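Local coordinates for protein lovastatin nonaketide synthase, polyketide synthase component (Aspergillus terreus, PDB 7CPX) that builds the nonaketide backbone of dihydromonacolin L from malonyl-CoA as an iterative, multidomain polyketide synthase in the lovastatin pathway, at residues Ile562-Leu574 with Val621-Gln635. The protein carries 2 engineered substitutions. Numbering follows the deposited sequence.
Sequences IFTGQGAQWPGML and VQYATFSQPLCCAVQ
Glutamine side chains Q566 and Q569 join the loop 564-574 to the first turns of helix 624-644 and the residues before it, in a buried, mixed polar and apolar contact. It lies in the malonyl-CoA:ACP transacylase domain, where the loop leaves strand 558-563. The sequence GQGAQ fits the glutamine-containing loop of this acyltransferase family.

Q566 is the second residue of a type II turn from G565 to A568. Its side chain is fully extended, with CG anti to the backbone N (chi1 -178°), and this carries the amide to the helix. There Q628 NE2 donates to Q566 OE1 at 2.8 Å. The two amide planes are steeply turned, 77° apart, and the donor is tilted from the carbonyl plane of Q566.

Q569 takes the other shape, bent at chi2 (-61°). Its NE2 reaches the V621 carbonyl oxygen at 2.8 Å, in the carbonyl plane and on a lone pair. The bond is nearly straight and ties the loop to the residues just ahead of the helix. The aliphatic part of Q569 also packs on the helix, with CB 3.7 Å from L630 CD2.

Farther along, V634 turns one methyl to the end of the loop. Its CG2 lies 3.6 Å from M573 CB and equally close to L574 CG. One turn before V634, C631 lies beside T564, though the place of its sulfur is less sure.

Around this contact, T564 OG1 hydrogen-bonds the backbone N of C850, beyond strand 844-848. H655 NE2, in the probable nucleophile elbow, hydrogen-bonds the backbone O of Q566, and S656 OG makes a weak hydrogen bond to Q566 OE1. Helix 657-665 packs on F563, C631 and Q635, while helix 671-682 covers Q628, P629, C632 and A633.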
ATOM      1  N   ILE A 562      53.865 -28.556 -49.361  1.00193.56           N
ATOM      2  CA  ILE A 562      54.959 -27.878 -50.043  1.00193.56           C
ATOM      3  C   ILE A 562      56.260 -28.416 -49.470  1.00193.56           C
ATOM      4  O   ILE A 562      56.530 -28.258 -48.276  1.00193.56           O
ATOM      5  CB  ILE A 562      54.862 -26.355 -49.871  1.00193.56           C
ATOM      6  CG1 ILE A 562      53.590 -25.840 -50.545  1.00193.56           C
ATOM      7  CG2 ILE A 562      56.102 -25.675 -50.423  1.00193.56           C
ATOM      8  CD1 ILE A 562      52.543 -25.351 -49.569  1.00193.56           C
ATOM      9  N   PHE A 563      57.073 -29.043 -50.312  1.00198.33           N
ATOM     10  CA  PHE A 563      58.211 -29.826 -49.852  1.00198.33           C
ATOM     11  C   PHE A 563      59.503 -29.039 -50.040  1.00198.33           C
ATOM     12  O   PHE A 563      59.810 -28.593 -51.151  1.00198.33           O
ATOM     13  CB  PHE A 563      58.256 -31.159 -50.593  1.00198.33           C
ATOM     14  CG  PHE A 563      57.185 -32.113 -50.160  1.00198.33           C
ATOM     15  CD1 PHE A 563      55.866 -31.899 -50.525  1.00198.33           C
ATOM     16  CD2 PHE A 563      57.487 -33.210 -49.373  1.00198.33           C
ATOM     17  CE1 PHE A 563      54.873 -32.765 -50.122  1.00198.33           C
ATOM     18  CE2 PHE A 563      56.497 -34.081 -48.968  1.00198.33           C
ATOM     19  CZ  PHE A 563      55.188 -33.856 -49.342  1.00198.33           C
ATOM     20  N   THR A 564      60.249 -28.873 -48.951  1.00199.34           N
ATOM     21  CA  THR A 564      61.489 -28.114 -48.983  1.00199.34           C
ATOM     22  C   THR A 564      62.601 -28.921 -49.645  1.00199.34           C
ATOM     23  O   THR A 564      62.605 -30.154 -49.619  1.00199.34           O
ATOM     24  CB  THR A 564      61.910 -27.721 -47.566  1.00199.34           C
ATOM     25  OG1 THR A 564      62.105 -28.901 -46.777  1.00199.34           O
ATOM     26  CG2 THR A 564      60.845 -26.848 -46.915  1.00199.34           C
ATOM     27  N   GLY A 565      63.558 -28.206 -50.231  1.00205.16           N
ATOM     28  CA  GLY A 565      64.628 -28.837 -50.978  1.00205.16           C
ATOM     29  C   GLY A 565      66.011 -28.583 -50.418  1.00205.16           C
ATOM     30  O   GLY A 565      66.159 -28.038 -49.320  1.00205.16           O
ATOM     31  N   GLN A 566      67.034 -28.978 -51.171  1.00210.38           N
ATOM     32  CA  GLN A 566      68.409 -28.774 -50.742  1.00210.38           C
ATOM     33  C   GLN A 566      68.726 -27.286 -50.666  1.00210.38           C
ATOM     34  O   GLN A 566      68.154 -26.465 -51.389  1.00210.38           O
ATOM     35  CB  GLN A 566      69.376 -29.470 -51.699  1.00210.38           C
ATOM     36  CG  GLN A 566      70.840 -29.360 -51.296  1.00210.38           C
ATOM     37  CD  GLN A 566      71.760 -30.140 -52.215  1.00210.38           C
ATOM     38  OE1 GLN A 566      71.306 -30.828 -53.130  1.00210.38           O
ATOM     39  NE2 GLN A 566      73.063 -30.034 -51.976  1.00210.38           N
ATOM     40  N   GLY A 567      69.650 -26.941 -49.771  1.00207.92           N
ATOM     41  CA  GLY A 567      69.972 -25.566 -49.478  1.00207.92           C
ATOM     42  C   GLY A 567      69.169 -24.967 -48.344  1.00207.92           C
ATOM     43  O   GLY A 567      69.558 -23.923 -47.809  1.00207.92           O
ATOM     44  N   ALA A 568      68.058 -25.601 -47.967  1.00202.07           N
ATOM     45  CA  ALA A 568      67.260 -25.181 -46.827  1.00202.07           C
ATOM     46  C   ALA A 568      67.431 -26.083 -45.615  1.00202.07           C
ATOM     47  O   ALA A 568      66.948 -25.732 -44.532  1.00202.07           O
ATOM     48  CB  ALA A 568      65.774 -25.137 -47.212  1.00202.07           C
ATOM     49  N   GLN A 569      68.095 -27.227 -45.762  1.00202.32           N
ATOM     50  CA  GLN A 569      68.263 -28.144 -44.646  1.00202.32           C
ATOM     51  C   GLN A 569      69.068 -27.482 -43.535  1.00202.32           C
ATOM     52  O   GLN A 569      70.096 -26.847 -43.788  1.00202.32           O
ATOM     53  CB  GLN A 569      68.943 -29.435 -45.110  1.00202.32           C
ATOM     54  CG  GLN A 569      70.449 -29.340 -45.340  1.00202.32           C
ATOM     55  CD  GLN A 569      70.825 -28.338 -46.414  1.00202.32           C
ATOM     56  OE1 GLN A 569      69.962 -27.769 -47.081  1.00202.32           O
ATOM     57  NE2 GLN A 569      72.123 -28.119 -46.586  1.00202.32           N
ATOM     58  N   TRP A 570      68.593 -27.630 -42.307  1.00196.70           N
ATOM     59  CA  TRP A 570      69.233 -27.065 -41.134  1.00196.70           C
ATOM     60  C   TRP A 570      70.055 -28.124 -40.418  1.00196.70           C
ATOM     61  O   TRP A 570      69.796 -29.324 -40.550  1.00196.70           O
ATOM     62  CB  TRP A 570      68.179 -26.491 -40.181  1.00196.70           C
ATOM     63  CG  TRP A 570      67.115 -25.696 -40.874  1.00196.70           C
ATOM     64  CD1 TRP A 570      65.767 -25.903 -40.814  1.00196.70           C
ATOM     65  CD2 TRP A 570      67.309 -24.574 -41.744  1.00196.70           C
ATOM     66  NE1 TRP A 570      65.110 -24.974 -41.584  1.00196.70           N
ATOM     67  CE2 TRP A 570      66.034 -24.147 -42.166  1.00196.70           C
ATOM     68  CE3 TRP A 570      68.438 -23.886 -42.201  1.00196.70           C
ATOM     69  CZ2 TRP A 570      65.857 -23.065 -43.027  1.00196.70           C
ATOM     70  CZ3 TRP A 570      68.258 -22.811 -43.054  1.00196.70           C
ATOM     71  CH2 TRP A 570      66.977 -22.411 -43.457  1.00196.70           C
ATOM     72  N   PRO A 571      71.073 -27.722 -39.660  1.00195.68           N
ATOM     73  CA  PRO A 571      71.879 -28.712 -38.938  1.00195.68           C
ATOM     74  C   PRO A 571      71.054 -29.451 -37.893  1.00195.68           C
ATOM     75  O   PRO A 571      70.179 -28.877 -37.241  1.00195.68           O
ATOM     76  CB  PRO A 571      72.985 -27.870 -38.294  1.00195.68           C
ATOM     77  CG  PRO A 571      72.414 -26.498 -38.200  1.00195.68           C
ATOM     78  CD  PRO A 571      71.526 -26.345 -39.397  1.00195.68           C
ATOM     79  N   GLY A 572      71.347 -30.738 -37.740  1.00195.49           N
ATOM     80  CA  GLY A 572      70.732 -31.530 -36.684  1.00195.49           C
ATOM     81  C   GLY A 572      69.224 -31.621 -36.762  1.00195.49           C
ATOM     82  O   GLY A 572      68.544 -31.506 -35.734  1.00195.49           O
ATOM     83  N   MET A 573      68.679 -31.824 -37.958  1.00193.03           N
ATOM     84  CA  MET A 573      67.243 -32.009 -38.098  1.00193.03           C
ATOM     85  C   MET A 573      66.845 -33.419 -37.679  1.00193.03           C
ATOM     86  O   MET A 573      67.584 -34.386 -37.885  1.00193.03           O
ATOM     87  CB  MET A 573      66.806 -31.747 -39.539  1.00193.03           C
ATOM     88  CG  MET A 573      67.062 -30.326 -40.023  1.00193.03           C
ATOM     89  SD  MET A 573      65.668 -29.204 -39.788  1.00193.03           S
ATOM     90  CE  MET A 573      65.727 -28.928 -38.020  1.00193.03           C
ATOM     91  N   LEU A 574      65.662 -33.530 -37.076  1.00190.03           N
ATOM     92  CA  LEU A 574      65.090 -34.767 -36.555  1.00190.03           C
ATOM     93  C   LEU A 574      65.887 -35.345 -35.394  1.00190.03           C
ATOM     94  O   LEU A 574      65.581 -36.459 -34.950  1.00190.03           O
ATOM     95  CB  LEU A 574      64.965 -35.859 -37.628  1.00190.03           C
ATOM     96  CG  LEU A 574      64.051 -35.606 -38.828  1.00190.03           C
ATOM     97  CD1 LEU A 574      63.905 -36.887 -39.638  1.00190.03           C
ATOM     98  CD2 LEU A 574      62.691 -35.081 -38.397  1.00190.03           C
ATOM     99  N   VAL A 621      75.289 -29.844 -42.177  1.00202.57           N
ATOM    100  CA  VAL A 621      75.065 -30.795 -43.265  1.00202.57           C
ATOM    101  C   VAL A 621      74.782 -29.974 -44.519  1.00202.57           C
ATOM    102  O   VAL A 621      73.632 -29.625 -44.808  1.00202.57           O
ATOM    103  CB  VAL A 621      73.924 -31.772 -42.971  1.00202.57           C
ATOM    104  CG1 VAL A 621      73.925 -32.903 -43.988  1.00202.57           C
ATOM    105  CG2 VAL A 621      74.044 -32.312 -41.555  1.00202.57           C
ATOM    106  N   GLN A 622      75.836 -29.661 -45.276  1.00203.73           N
ATOM    107  CA  GLN A 622      75.705 -29.037 -46.584  1.00203.73           C
ATOM    108  C   GLN A 622      76.155 -29.941 -47.720  1.00203.73           C
ATOM    109  O   GLN A 622      75.874 -29.631 -48.883  1.00203.73           O
ATOM    110  CB  GLN A 622      76.516 -27.735 -46.643  1.00203.73           C
ATOM    111  CG  GLN A 622      75.925 -26.594 -45.835  1.00203.73           C
ATOM    112  CD  GLN A 622      76.809 -25.362 -45.842  1.00203.73           C
ATOM    113  OE1 GLN A 622      77.991 -25.432 -45.508  1.00203.73           O
ATOM    114  NE2 GLN A 622      76.240 -24.227 -46.229  1.00203.73           N
ATOM    115  N   TYR A 623      76.838 -31.040 -47.415  1.00205.73           N
ATOM    116  CA  TYR A 623      77.299 -31.950 -48.452  1.00205.73           C
ATOM    117  C   TYR A 623      76.101 -32.602 -49.129  1.00205.73           C
ATOM    118  O   TYR A 623      75.146 -33.009 -48.463  1.00205.73           O
ATOM    119  CB  TYR A 623      78.216 -33.021 -47.854  1.00205.73           C
ATOM    120  CG  TYR A 623      79.126 -32.518 -46.754  1.00205.73           C
ATOM    121  CD1 TYR A 623      80.326 -31.885 -47.050  1.00205.73           C
ATOM    122  CD2 TYR A 623      78.782 -32.676 -45.417  1.00205.73           C
ATOM    123  CE1 TYR A 623      81.156 -31.423 -46.045  1.00205.73           C
ATOM    124  CE2 TYR A 623      79.605 -32.217 -44.408  1.00205.73           C
ATOM    125  CZ  TYR A 623      80.791 -31.593 -44.727  1.00205.73           C
ATOM    126  OH  TYR A 623      81.613 -31.136 -43.722  1.00205.73           O
ATOM    127  N   ALA A 624      76.153 -32.702 -50.457  1.00209.52           N
ATOM    128  CA  ALA A 624      75.052 -33.318 -51.188  1.00209.52           C
ATOM    129  C   ALA A 624      74.779 -34.725 -50.670  1.00209.52           C
ATOM    130  O   ALA A 624      73.632 -35.077 -50.367  1.00209.52           O
ATOM    131  CB  ALA A 624      75.364 -33.346 -52.684  1.00209.52           C
ATOM    132  N   THR A 625      75.842 -35.520 -50.506  1.00208.67           N
ATOM    133  CA  THR A 625      75.695 -36.921 -50.124  1.00208.67           C
ATOM    134  C   THR A 625      74.891 -37.079 -48.844  1.00208.67           C
ATOM    135  O   THR A 625      74.241 -38.110 -48.644  1.00208.67           O
ATOM    136  CB  THR A 625      77.072 -37.566 -49.947  1.00208.67           C
ATOM    137  OG1 THR A 625      77.786 -36.896 -48.899  1.00208.67           O
ATOM    138  CG2 THR A 625      77.877 -37.485 -51.234  1.00208.67           C
ATOM    139  N   PHE A 626      74.938 -36.087 -47.962  1.00205.12           N
ATOM    140  CA  PHE A 626      74.183 -36.103 -46.716  1.00205.12           C
ATOM    141  C   PHE A 626      73.055 -35.088 -46.691  1.00205.12           C
ATOM    142  O   PHE A 626      71.981 -35.379 -46.164  1.00205.12           O
ATOM    143  CB  PHE A 626      75.123 -35.840 -45.535  1.00205.12           C
ATOM    144  CG  PHE A 626      76.343 -36.714 -45.529  1.00205.12           C
ATOM    145  CD1 PHE A 626      76.246 -38.064 -45.822  1.00205.12           C
ATOM    146  CD2 PHE A 626      77.590 -36.183 -45.247  1.00205.12           C
ATOM    147  CE1 PHE A 626      77.367 -38.870 -45.824  1.00205.12           C
ATOM    148  CE2 PHE A 626      78.715 -36.985 -45.246  1.00205.12           C
ATOM    149  CZ  PHE A 626      78.603 -38.330 -45.534  1.00205.12           C
ATOM    150  N   SER A 627      73.267 -33.900 -47.262  1.00206.41           N
ATOM    151  CA  SER A 627      72.226 -32.878 -47.244  1.00206.41           C
ATOM    152  C   SER A 627      70.989 -33.335 -48.007  1.00206.41           C
ATOM    153  O   SER A 627      69.860 -33.128 -47.548  1.00206.41           O
ATOM    154  CB  SER A 627      72.763 -31.571 -47.828  1.00206.41           C
ATOM    155  OG  SER A 627      73.177 -31.745 -49.170  1.00206.41           O
ATOM    156  N   GLN A 628      71.177 -33.962 -49.179  1.00209.81           N
ATOM    157  CA  GLN A 628      70.013 -34.400 -49.951  1.00209.81           C
ATOM    158  C   GLN A 628      69.254 -35.500 -49.222  1.00209.81           C
ATOM    159  O   GLN A 628      68.058 -35.317 -48.927  1.00209.81           O
ATOM    160  CB  GLN A 628      70.449 -34.828 -51.354  1.00209.81           C
ATOM    161  CG  GLN A 628      70.999 -33.693 -52.199  1.00209.81           C
ATOM    162  CD  GLN A 628      71.566 -34.174 -53.519  1.00209.81           C
ATOM    163  OE1 GLN A 628      71.636 -35.376 -53.775  1.00209.81           O
ATOM    164  NE2 GLN A 628      71.975 -33.236 -54.365  1.00209.81           N
ATOM    165  N   PRO A 629      69.859 -36.646 -48.901  1.00207.35           N
ATOM    166  CA  PRO A 629      69.114 -37.665 -48.147  1.00207.35           C
ATOM    167  C   PRO A 629      68.660 -37.192 -46.780  1.00207.35           C
ATOM    168  O   PRO A 629      67.628 -37.661 -46.295  1.00207.35           O
ATOM    169  CB  PRO A 629      70.107 -38.830 -48.047  1.00207.35           C
ATOM    170  CG  PRO A 629      71.438 -38.227 -48.258  1.00207.35           C
ATOM    171  CD  PRO A 629      71.238 -37.075 -49.188  1.00207.35           C
ATOM    172  N   LEU A 630      69.393 -36.281 -46.135  1.00202.41           N
ATOM    173  CA  LEU A 630      68.942 -35.765 -44.845  1.00202.41           C
ATOM    174  C   LEU A 630      67.603 -35.052 -44.984  1.00202.41           C
ATOM    175  O   LEU A 630      66.661 -35.320 -44.229  1.00202.41           O
ATOM    176  CB  LEU A 630      69.992 -34.824 -44.253  1.00202.41           C
ATOM    177  CG  LEU A 630      69.574 -34.070 -42.988  1.00202.41           C
ATOM    178  CD1 LEU A 630      70.718 -34.025 -41.990  1.00202.41           C
ATOM    179  CD2 LEU A 630      69.111 -32.658 -43.324  1.00202.41           C
ATOM    180  N   CYS A 631      67.499 -34.142 -45.953  1.00202.94           N
ATOM    181  CA  CYS A 631      66.239 -33.440 -46.171  1.00202.94           C
ATOM    182  C   CYS A 631      65.149 -34.404 -46.620  1.00202.94           C
ATOM    183  O   CYS A 631      63.987 -34.276 -46.210  1.00202.94           O
ATOM    184  CB  CYS A 631      66.429 -32.328 -47.202  1.00202.94           C
ATOM    185  SG  CYS A 631      64.941 -31.353 -47.522  1.00202.94           S
ATOM    186  N   CYS A 632      65.500 -35.372 -47.470  1.00204.71           N
ATOM    187  CA  CYS A 632      64.505 -36.342 -47.915  1.00204.71           C
ATOM    188  C   CYS A 632      63.948 -37.134 -46.739  1.00204.71           C
ATOM    189  O   CYS A 632      62.733 -37.328 -46.634  1.00204.71           O
ATOM    190  CB  CYS A 632      65.114 -37.285 -48.952  1.00204.71           C
ATOM    191  SG  CYS A 632      63.932 -38.461 -49.648  1.00204.71           S
ATOM    192  N   ALA A 633      64.822 -37.595 -45.842  1.00199.54           N
ATOM    193  CA  ALA A 633      64.373 -38.331 -44.667  1.00199.54           C
ATOM    194  C   ALA A 633      63.555 -37.442 -43.742  1.00199.54           C
ATOM    195  O   ALA A 633      62.556 -37.889 -43.168  1.00199.54           O
ATOM    196  CB  ALA A 633      65.574 -38.912 -43.922  1.00199.54           C
ATOM    197  N   VAL A 634      63.966 -36.184 -43.579  1.00194.45           N
ATOM    198  CA  VAL A 634      63.198 -35.253 -42.758  1.00194.45           C
ATOM    199  C   VAL A 634      61.773 -35.147 -43.282  1.00194.45           C
ATOM    200  O   VAL A 634      60.799 -35.288 -42.532  1.00194.45           O
ATOM    201  CB  VAL A 634      63.888 -33.877 -42.726  1.00194.45           C
ATOM    202  CG1 VAL A 634      62.926 -32.807 -42.239  1.00194.45           C
ATOM    203  CG2 VAL A 634      65.128 -33.924 -41.851  1.00194.45           C
ATOM    204  N   GLN A 635      61.636 -34.912 -44.587  1.00198.00           N
ATOM    205  CA  GLN A 635      60.311 -34.724 -45.163  1.00198.00           C
ATOM    206  C   GLN A 635      59.508 -36.020 -45.143  1.00198.00           C
ATOM    207  O   GLN A 635      58.293 -35.994 -44.924  1.00198.00           O
ATOM    208  CB  GLN A 635      60.442 -34.175 -46.583  1.00198.00           C
ATOM    209  CG  GLN A 635      61.077 -32.792 -46.620  1.00198.00           C
ATOM    210  CD  GLN A 635      61.343 -32.297 -48.025  1.00198.00           C
ATOM    211  OE1 GLN A 635      60.521 -31.596 -48.612  1.00198.00           O
ATOM    212  NE2 GLN A 635      62.502 -32.650 -48.569  1.00198.00           N
TER